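Local coordinates for SH2 domain-containing protein 3C (Homo sapiens, PDB 3T6G), which acts as a signalling adapter in integrin-mediated cell adhesion and migration through BCAR1, its C-terminal Ras-GEF-like domain being closed and incapable of canonical exchange, at residues 99-103 and 276-280; 61-67 and 204-208; 52-56 and 267-273. The protein carries 2 engineered substitutions. All coordinates share one frame; numbering follows the deposited sequence.

Interaction 1 of 3, residues 99-103 and 276-280; sequences LLERF and VFSTE
Arg102 reaches from helix 93-115 past Thr279 to the carbonyl of Phe277, and nearly every atom of its side chain has a partner. At the root, CB lies 3.5 Å from Thr279 OG1, and CG and CD pass across the same hydroxyl at a slant. With CG trans to the backbone N (chi1 -166°) and the chain extended from CG to NE, the guanidinium is carried clear of its own helix. NE turns to Asp61, its salt-bridge partner on helix 50-64. At the tip, NH1 and NH2 fork end-on around one acceptor: both stand 3.0 Å from Phe277 O, which lies in the guanidinium plane. NH1 also donates to Thr279 OG1 at 3.1 Å, the oxygen sitting somewhat out of that plane. The hydroxyl passes its own proton to a water, 2.9 Å from Thr279 OG1, which donates to Arg102 O and so links Thr279 to the Arg102 backbone. Replacing Arg102 by a methionine would probably strip Phe277 O of both these donors and leave the charge of Asp61 without this mate. One residue back on the helix, Glu101 CG touches Thr279 CG2 at 4.0 Å, while its carboxylate pairs with Arg299. Ser278 N-caps helix 279-287 through Phe281 N. This buried contact in the Ras-GEF-like domain thus fastens helix 93-115 to the junction of helices 271-276 and 279-287, with Phe277 packed against helices 35-46 and 50-64.

Interaction 2 of 3, residues 61-67 and 204-208; sequences DCLVARI and TTFPH
Ile67 and Phe206 make the one CH-pi contact here: Ile67 CD1 sits over a face of the Phe206 ring, 4.1 Å from its centroid and 18° off the normal, shifted toward the CG side. The extended second torsion of Ile67 (chi2 166°) carries CD1 out to that face. The remaining apolar contacts gather around the same ring. Ala65 CB is equally near two ring atoms, 3.7 Å from Phe206 CE1 and Phe206 CZ, and Asp61 CB comes to 4.0 Å from Phe206 CD1. The sulfur of Cys62 approaches obliquely and touches Thr205 CG2 at 4.2 Å as well. Van der Waals contact with a backbone oxygen completes the fit, Thr205 O lying 3.5 Å from Ile67 CD1 and farther from Cys62 SG. Within 61-67 backbone bonds shape the turn, while Phe206 is bonded through its backbone to Gly143 and Met145. Arg66 takes positive phi in a Schellman motif, where Ile67 N binds Cys62 O at 2.8 Å and a weaker bond joins Arg66 N to Leu63 O; the turn brings Ile67 back to the ring face. The carboxylate of Asp61 faces elsewhere, bound to Ser147, Asn144 and Arg102. In the domain, the C-terminal end of helix 50-64 receives an aromatic plug from the loop between helices 175-193 and 210-215; Phe206 also stacks on Phe146 of helix 145-155, and Met84 of helix 83-86 touches both Phe206 and Ile67.

Interaction 3 of 3, residues 52-56 and 267-273; sequences TLARH and FQARPEL
Thr52 O is gripped twice by His56, whose ring also spans the contact to Arg270. His56 N makes the usual helical bond to Thr52 O, and His56 ND1 reaches this oxygen at 2.8 Å from the opposite face of the carbonyl plane. The ring nitrogen beyond it, His56 NE2, accepts the backbone N-H of Arg270 at 2.9 Å, nearly straight at 167° and close to the ring plane. A donor at ND1 and an acceptor at NE2 are consistent with a neutral imidazole carrying its proton on ND1. Held at both nitrogens, the ring has little freedom to turn, and both its faces are used. On one, Phe267 presents its edge in a T-shaped pair, the centroids 4.6 Å apart and the planes at 85°; the closest atoms of this pair are modelled too near each other to be read in detail. Over the opposite face Leu273 CD1 makes a CH-pi contact, 3.5 Å from the His56 centroid and almost above its centre. Leu273 CD2 then meets Leu53 CD2 at 3.7 Å, the two side chains crossing at about a right angle. On the more open flank the aliphatic part of Arg55 slants across Phe267, with Arg55 CB 3.8 Å from Phe267 CE2. The imidazole, carried by helix 50-64, is therefore held between two residues of the segment that leads from the end of helix 253-263 into helix 271-276. Ala54 packs helix 50-64 against helix 121-140.

From the N terminus, helix 50-64 supplies the first segments of two closures: residues 52-56 wait for 267-273 (interaction 3), and 61-67, its last turn and the residues beyond, for 204-208 (interaction 2). Interaction 2 closes first and is nested inside the loop that interaction 3 shuts. Residues 99-103 come between and find their partner, 276-280, last, so interaction 1 crosses both others. The Arg102-Asp61 salt bridge joins interactions 1 and 2, whose centres are about 13 Å apart; Phe277, packed on Leu53 and His56, joins 1 and 3. Interactions 1 and 3 tie helices 93-115 and 50-64 to residues 267-280, interaction 2 the end of helix 50-64 to the loop before helix 210-215.

Interaction 1 of 3, residues 99-103 and 276-280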
loop_
_atom_site.group_PDB
_atom_site.type_symbol
_atom_site.label_atom_id
_atom_site.label_comp_id
_atom_site.label_asym_id
_atom_site.label_seq_id
_atom_site.Cartn_x
_atom_site.Cartn_y
_atom_site.Cartn_z
ATOM N N LEU A 99 2.718 4.143 -5.265
ATOM C CA LEU A 99 1.525 4.154 -4.447
ATOM C C LEU A 99 1.808 4.760 -3.073
ATOM O O LEU A 99 0.910 5.299 -2.457
ATOM C CB LEU A 99 0.924 2.761 -4.285
ATOM C CG LEU A 99 0.212 2.130 -5.475
ATOM C CD1 LEU A 99 -0.212 0.698 -5.101
ATOM C CD2 LEU A 99 -1.000 2.953 -5.866
ATOM N N LEU A 100 3.041 4.662 -2.585
ATOM C CA LEU A 100 3.350 5.243 -1.280
ATOM C C LEU A 100 3.474 6.771 -1.388
ATOM O O LEU A 100 3.038 7.499 -0.482
ATOM C CB LEU A 100 4.605 4.623 -0.639
ATOM C CG LEU A 100 4.502 3.220 -0.008
ATOM C CD1 LEU A 100 5.888 2.619 0.247
ATOM C CD2 LEU A 100 3.697 3.203 1.270
ATOM N N GLU A 101 4.060 7.266 -2.479
ATOM C CA GLU A 101 4.116 8.710 -2.691
ATOM C C GLU A 101 2.700 9.233 -2.810
ATOM O O GLU A 101 2.359 10.272 -2.243
ATOM C CB GLU A 101 4.889 9.087 -3.952
ATOM C CG GLU A 101 4.922 10.600 -4.216
ATOM C CD GLU A 101 5.944 11.340 -3.355
ATOM O OE1 GLU A 101 7.013 10.757 -3.088
ATOM O OE2 GLU A 101 5.693 12.498 -2.947
ATOM N N ARG A 102 1.872 8.489 -3.531
ATOM C CA ARG A 102 0.520 8.944 -3.792
ATOM C C ARG A 102 -0.216 9.110 -2.477
ATOM O O ARG A 102 -0.761 10.179 -2.187
ATOM C CB ARG A 102 -0.250 7.984 -4.707
ATOM C CG ARG A 102 -1.539 8.616 -5.271
ATOM C CD ARG A 102 -2.313 7.702 -6.220
ATOM N NE ARG A 102 -3.707 8.113 -6.337
ATOM C CZ ARG A 102 -4.107 9.265 -6.885
ATOM N NH1 ARG A 102 -3.227 10.136 -7.381
ATOM N NH2 ARG A 102 -5.394 9.550 -6.947
ATOM N N PHE A 103 -0.232 8.027 -1.708
ATOM C CA PHE A 103 -0.859 7.969 -0.395
ATOM C C PHE A 103 -0.455 9.143 0.519
ATOM O O PHE A 103 -1.302 9.980 0.884
ATOM C CB PHE A 103 -0.506 6.640 0.260
ATOM C CG PHE A 103 -1.282 6.340 1.512
ATOM C CD1 PHE A 103 -2.504 5.682 1.448
ATOM C CD2 PHE A 103 -0.774 6.678 2.755
ATOM C CE1 PHE A 103 -3.208 5.382 2.597
ATOM C CE2 PHE A 103 -1.479 6.372 3.916
ATOM C CZ PHE A 103 -2.694 5.721 3.836
ATOM N N VAL A 276 -6.644 17.704 -9.920
ATOM C CA VAL A 276 -6.443 18.002 -8.492
ATOM C C VAL A 276 -6.030 16.751 -7.726
ATOM O O VAL A 276 -5.214 16.798 -6.812
ATOM C CB VAL A 276 -7.735 18.618 -7.867
ATOM C CG1 VAL A 276 -7.618 18.697 -6.383
ATOM C CG2 VAL A 276 -8.023 20.024 -8.458
ATOM N N PHE A 277 -6.582 15.621 -8.149
ATOM C CA PHE A 277 -6.355 14.338 -7.511
ATOM C C PHE A 277 -5.236 13.547 -8.189
ATOM O O PHE A 277 -5.139 12.318 -8.033
ATOM C CB PHE A 277 -7.649 13.531 -7.535
ATOM C CG PHE A 277 -8.640 13.982 -6.524
ATOM C CD1 PHE A 277 -8.271 14.098 -5.182
ATOM C CD2 PHE A 277 -9.932 14.325 -6.901
ATOM C CE1 PHE A 277 -9.185 14.533 -4.231
ATOM C CE2 PHE A 277 -10.853 14.760 -5.955
ATOM C CZ PHE A 277 -10.479 14.869 -4.625
ATOM N N SER A 278 -4.405 14.251 -8.949
ATOM C CA SER A 278 -3.270 13.618 -9.585
ATOM C C SER A 278 -2.002 13.945 -8.786
ATOM O O SER A 278 -1.790 15.116 -8.404
ATOM C CB SER A 278 -3.143 14.063 -11.049
ATOM O OG SER A 278 -1.987 14.859 -11.244
ATOM N N THR A 279 -1.179 12.911 -8.539
ATOM C CA THR A 279 0.012 13.016 -7.674
ATOM C C THR A 279 1.063 13.977 -8.230
ATOM O O THR A 279 1.658 14.770 -7.484
ATOM C CB THR A 279 0.686 11.658 -7.446
ATOM O OG1 THR A 279 -0.236 10.760 -6.819
ATOM C CG2 THR A 279 1.908 11.834 -6.558
ATOM N N GLU A 280 1.294 13.898 -9.536
ATOM C CA GLU A 280 2.129 14.875 -10.219
ATOM C C GLU A 280 1.630 16.301 -9.991
ATOM O O GLU A 280 2.414 17.206 -9.698
ATOM C CB GLU A 280 2.180 14.580 -11.722
ATOM C CG GLU A 280 2.409 13.107 -12.063
ATOM C CD GLU A 280 3.166 12.913 -13.379
ATOM O OE1 GLU A 280 3.044 11.837 -14.005
ATOM O OE2 GLU A 280 3.904 13.830 -13.786
HETATM O O HOH W 1 -1.086 11.977 -4.338
#

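Interaction 2 of 3, residues 61-67 and 204-208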
loop_
_atom_site.group_PDB
_atom_site.type_symbol
_atom_site.label_atom_id
_atom_site.label_comp_id
_atom_site.label_asym_id
_atom_site.label_seq_id
_atom_site.Cartn_x
_atom_site.Cartn_y
_atom_site.Cartn_z
ATOM N N ASP A 61 -7.023 6.700 -8.721
ATOM C CA ASP A 61 -6.360 5.767 -7.841
ATOM C C ASP A 61 -6.177 4.469 -8.603
ATOM O O ASP A 61 -5.102 3.861 -8.610
ATOM C CB ASP A 61 -7.237 5.487 -6.599
ATOM C CG ASP A 61 -7.046 6.515 -5.485
ATOM O OD1 ASP A 61 -6.070 7.307 -5.557
ATOM O OD2 ASP A 61 -7.878 6.511 -4.528
ATOM N N CYS A 62 -7.271 4.043 -9.215
ATOM C CA CYS A 62 -7.320 2.819 -9.962
ATOM C C CYS A 62 -6.481 2.838 -11.243
ATOM O O CYS A 62 -5.985 1.801 -11.689
ATOM C CB CYS A 62 -8.762 2.504 -10.272
ATOM S SG CYS A 62 -9.646 1.965 -8.823
ATOM N N LEU A 63 -6.316 4.008 -11.844
ATOM C CA LEU A 63 -5.489 4.083 -13.046
ATOM C C LEU A 63 -4.031 3.892 -12.635
ATOM O O LEU A 63 -3.279 3.183 -13.299
ATOM C CB LEU A 63 -5.689 5.417 -13.785
ATOM C CG LEU A 63 -6.907 5.498 -14.732
ATOM C CD1 LEU A 63 -7.303 6.936 -15.138
ATOM C CD2 LEU A 63 -6.668 4.679 -16.008
ATOM N N VAL A 64 -3.648 4.524 -11.527
ATOM C CA VAL A 64 -2.267 4.534 -11.080
ATOM C C VAL A 64 -1.897 3.159 -10.569
ATOM O O VAL A 64 -0.785 2.680 -10.770
ATOM C CB VAL A 64 -2.041 5.545 -9.942
ATOM C CG1 VAL A 64 -0.691 5.301 -9.260
ATOM C CG2 VAL A 64 -2.130 6.983 -10.468
ATOM N N ALA A 65 -2.845 2.524 -9.906
ATOM C CA ALA A 65 -2.611 1.218 -9.323
ATOM C C ALA A 65 -2.752 0.100 -10.351
ATOM O O ALA A 65 -2.654 -1.068 -10.001
ATOM C CB ALA A 65 -3.604 0.986 -8.205
ATOM N N ARG A 66 -3.025 0.458 -11.606
ATOM C CA ARG A 66 -3.298 -0.538 -12.646
ATOM C C ARG A 66 -4.409 -1.496 -12.287
ATOM O O ARG A 66 -4.268 -2.700 -12.434
ATOM C CB ARG A 66 -2.021 -1.302 -13.032
ATOM C CG ARG A 66 -0.941 -0.294 -13.345
ATOM C CD ARG A 66 0.314 -0.908 -13.750
ATOM N NE ARG A 66 1.401 0.003 -13.444
ATOM C CZ ARG A 66 2.671 -0.255 -13.718
ATOM N NH1 ARG A 66 2.995 -1.407 -14.304
ATOM N NH2 ARG A 66 3.607 0.638 -13.403
ATOM N N ILE A 67 -5.523 -0.939 -11.833
ATOM C CA ILE A 67 -6.787 -1.662 -11.739
ATOM C C ILE A 67 -7.655 -1.319 -12.955
ATOM O O ILE A 67 -8.488 -2.128 -13.384
ATOM C CB ILE A 67 -7.506 -1.320 -10.405
ATOM C CG1 ILE A 67 -6.747 -1.968 -9.243
ATOM C CG2 ILE A 67 -8.976 -1.782 -10.405
ATOM C CD1 ILE A 67 -7.142 -1.435 -7.879
ATOM N N THR A 204 -15.750 -4.255 -3.406
ATOM C CA THR A 204 -14.388 -3.736 -3.400
ATOM C C THR A 204 -13.847 -3.419 -4.783
ATOM O O THR A 204 -14.123 -4.111 -5.771
ATOM C CB THR A 204 -13.427 -4.696 -2.690
ATOM O OG1 THR A 204 -13.975 -5.045 -1.414
ATOM C CG2 THR A 204 -12.084 -4.043 -2.487
ATOM N N THR A 205 -12.992 -2.412 -4.805
ATOM C CA THR A 205 -12.630 -1.708 -6.000
ATOM C C THR A 205 -11.165 -1.409 -5.864
ATOM O O THR A 205 -10.443 -1.263 -6.843
ATOM C CB THR A 205 -13.442 -0.380 -6.012
ATOM O OG1 THR A 205 -14.320 -0.324 -7.154
ATOM C CG2 THR A 205 -12.536 0.827 -5.947
ATOM N N PHE A 206 -10.719 -1.316 -4.621
ATOM C CA PHE A 206 -9.317 -1.107 -4.326
ATOM C C PHE A 206 -9.056 -1.535 -2.888
ATOM O O PHE A 206 -9.314 -0.781 -1.960
ATOM C CB PHE A 206 -8.970 0.352 -4.515
ATOM C CG PHE A 206 -7.507 0.617 -4.560
ATOM C CD1 PHE A 206 -7.017 1.700 -5.252
ATOM C CD2 PHE A 206 -6.622 -0.233 -3.935
ATOM C CE1 PHE A 206 -5.675 1.947 -5.312
ATOM C CE2 PHE A 206 -5.272 0.015 -3.979
ATOM C CZ PHE A 206 -4.800 1.108 -4.658
ATOM N N PRO A 207 -8.516 -2.747 -2.706
ATOM C CA PRO A 207 -8.418 -3.420 -1.410
ATOM C C PRO A 207 -7.395 -2.727 -0.534
ATOM O O PRO A 207 -6.656 -1.840 -1.002
ATOM C CB PRO A 207 -7.878 -4.786 -1.792
ATOM C CG PRO A 207 -6.933 -4.454 -2.923
ATOM C CD PRO A 207 -7.650 -3.387 -3.714
ATOM N N HIS A 208 -7.342 -3.131 0.730
ATOM C CA HIS A 208 -6.387 -2.542 1.658
ATOM C C HIS A 208 -4.998 -3.180 1.419
ATOM O O HIS A 208 -4.786 -4.355 1.717
ATOM C CB HIS A 208 -6.895 -2.729 3.104
ATOM C CG HIS A 208 -6.114 -1.968 4.127
ATOM N ND1 HIS A 208 -5.663 -0.687 3.917
ATOM C CD2 HIS A 208 -5.692 -2.318 5.370
ATOM C CE1 HIS A 208 -4.997 -0.272 4.985
ATOM N NE2 HIS A 208 -5.003 -1.243 5.879
#

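Interaction 3 of 3, residues 52-56 and 267-273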
loop_
_atom_site.group_PDB
_atom_site.type_symbol
_atom_site.label_atom_id
_atom_site.label_comp_id
_atom_site.label_asym_id
_atom_site.label_seq_id
_atom_site.Cartn_x
_atom_site.Cartn_y
_atom_site.Cartn_z
ATOM N N THR A 52 -19.016 12.854 -5.415
ATOM C CA THR A 52 -18.298 13.047 -6.666
ATOM C C THR A 52 -16.786 13.274 -6.425
ATOM O O THR A 52 -15.960 12.935 -7.252
ATOM C CB THR A 52 -18.985 14.117 -7.602
ATOM O OG1 THR A 52 -18.308 15.378 -7.538
ATOM C CG2 THR A 52 -20.429 14.300 -7.214
ATOM N N LEU A 53 -16.421 13.840 -5.289
ATOM C CA LEU A 53 -15.022 13.900 -4.933
ATOM C C LEU A 53 -14.494 12.468 -4.914
ATOM O O LEU A 53 -13.419 12.185 -5.427
ATOM C CB LEU A 53 -14.847 14.520 -3.548
ATOM C CG LEU A 53 -14.749 16.036 -3.551
ATOM C CD1 LEU A 53 -13.908 16.466 -2.382
ATOM C CD2 LEU A 53 -14.166 16.565 -4.885
ATOM N N ALA A 54 -15.290 11.572 -4.334
ATOM C CA ALA A 54 -14.888 10.190 -4.122
ATOM C C ALA A 54 -14.765 9.469 -5.445
ATOM O O ALA A 54 -13.798 8.751 -5.672
ATOM C CB ALA A 54 -15.889 9.469 -3.226
ATOM N N ARG A 55 -15.752 9.659 -6.312
ATOM C CA ARG A 55 -15.723 9.016 -7.607
ATOM C C ARG A 55 -14.478 9.452 -8.358
ATOM O O ARG A 55 -13.809 8.642 -9.000
ATOM C CB ARG A 55 -16.966 9.350 -8.408
ATOM C CG ARG A 55 -18.125 8.415 -8.160
ATOM C CD ARG A 55 -19.229 8.648 -9.197
ATOM N NE ARG A 55 -20.556 8.344 -8.669
ATOM C CZ ARG A 55 -21.420 9.255 -8.237
ATOM N NH1 ARG A 55 -21.110 10.546 -8.286
ATOM N NH2 ARG A 55 -22.603 8.878 -7.768
ATOM N N HIS A 56 -14.147 10.730 -8.264
ATOM C CA HIS A 56 -12.989 11.221 -8.987
ATOM C C HIS A 56 -11.651 10.606 -8.555
ATOM O O HIS A 56 -10.868 10.220 -9.418
ATOM C CB HIS A 56 -12.944 12.736 -8.962
ATOM C CG HIS A 56 -13.880 13.361 -9.950
ATOM N ND1 HIS A 56 -15.245 13.169 -9.899
ATOM C CD2 HIS A 56 -13.646 14.112 -11.052
ATOM C CE1 HIS A 56 -15.811 13.794 -10.909
ATOM N NE2 HIS A 56 -14.865 14.383 -11.623
ATOM N N PHE A 267 -19.714 7.398 -15.612
ATOM C CA PHE A 267 -19.019 8.452 -14.887
ATOM C C PHE A 267 -18.734 9.651 -15.795
ATOM O O PHE A 267 -18.154 9.512 -16.872
ATOM C CB PHE A 267 -17.735 7.935 -14.208
ATOM C CG PHE A 267 -17.007 8.987 -13.412
ATOM C CD1 PHE A 267 -15.630 9.105 -13.484
ATOM C CD2 PHE A 267 -17.709 9.887 -12.629
ATOM C CE1 PHE A 267 -14.962 10.080 -12.770
ATOM C CE2 PHE A 267 -17.053 10.879 -11.927
ATOM C CZ PHE A 267 -15.673 10.972 -11.996
ATOM N N GLN A 268 -19.151 10.830 -15.353
ATOM C CA GLN A 268 -18.907 12.055 -16.110
ATOM C C GLN A 268 -17.861 12.911 -15.409
ATOM O O GLN A 268 -18.187 13.733 -14.541
ATOM C CB GLN A 268 -20.213 12.834 -16.320
ATOM C CG GLN A 268 -21.202 12.148 -17.275
ATOM C CD GLN A 268 -22.490 12.952 -17.508
ATOM O OE1 GLN A 268 -22.598 14.128 -17.127
ATOM N NE2 GLN A 268 -23.473 12.312 -18.140
ATOM N N ALA A 269 -16.601 12.714 -15.779
ATOM C CA ALA A 269 -15.513 13.296 -14.999
ATOM C C ALA A 269 -15.307 14.755 -15.332
ATOM O O ALA A 269 -15.388 15.143 -16.491
ATOM C CB ALA A 269 -14.207 12.516 -15.197
ATOM N N ARG A 270 -15.032 15.560 -14.313
ATOM C CA ARG A 270 -14.610 16.930 -14.547
ATOM C C ARG A 270 -13.093 16.974 -14.549
ATOM O O ARG A 270 -12.465 16.871 -13.501
ATOM C CB ARG A 270 -15.140 17.861 -13.466
ATOM C CG ARG A 270 -16.550 17.562 -13.018
ATOM C CD ARG A 270 -16.868 18.390 -11.792
ATOM N NE ARG A 270 -18.295 18.652 -11.650
ATOM C CZ ARG A 270 -18.790 19.859 -11.411
ATOM N NH1 ARG A 270 -17.968 20.894 -11.291
ATOM N NH2 ARG A 270 -20.101 20.034 -11.293
ATOM N N PRO A 271 -12.502 17.113 -15.736
ATOM C CA PRO A 271 -11.076 17.299 -15.991
ATOM C C PRO A 271 -10.293 17.956 -14.850
ATOM O O PRO A 271 -9.316 17.362 -14.365
ATOM C CB PRO A 271 -11.068 18.207 -17.227
ATOM C CG PRO A 271 -12.528 18.191 -17.770
ATOM C CD PRO A 271 -13.257 17.128 -16.993
ATOM N N GLU A 272 -10.704 19.150 -14.429
ATOM C CA GLU A 272 -9.937 19.913 -13.436
ATOM C C GLU A 272 -9.857 19.169 -12.122
ATOM O O GLU A 272 -8.855 19.215 -11.410
ATOM C CB GLU A 272 -10.557 21.284 -13.201
ATOM C CG GLU A 272 -10.832 22.078 -14.465
ATOM C CD GLU A 272 -11.112 23.540 -14.165
ATOM O OE1 GLU A 272 -12.198 23.838 -13.620
ATOM O OE2 GLU A 272 -10.237 24.385 -14.460
ATOM N N LEU A 273 -10.935 18.474 -11.813
ATOM C CA LEU A 273 -11.019 17.709 -10.596
ATOM C C LEU A 273 -10.043 16.556 -10.676
ATOM O O LEU A 273 -9.331 16.289 -9.703
ATOM C CB LEU A 273 -12.439 17.198 -10.404
ATOM C CG LEU A 273 -13.200 17.666 -9.173
ATOM C CD1 LEU A 273 -14.413 16.776 -9.002
ATOM C CD2 LEU A 273 -12.315 17.571 -7.941
#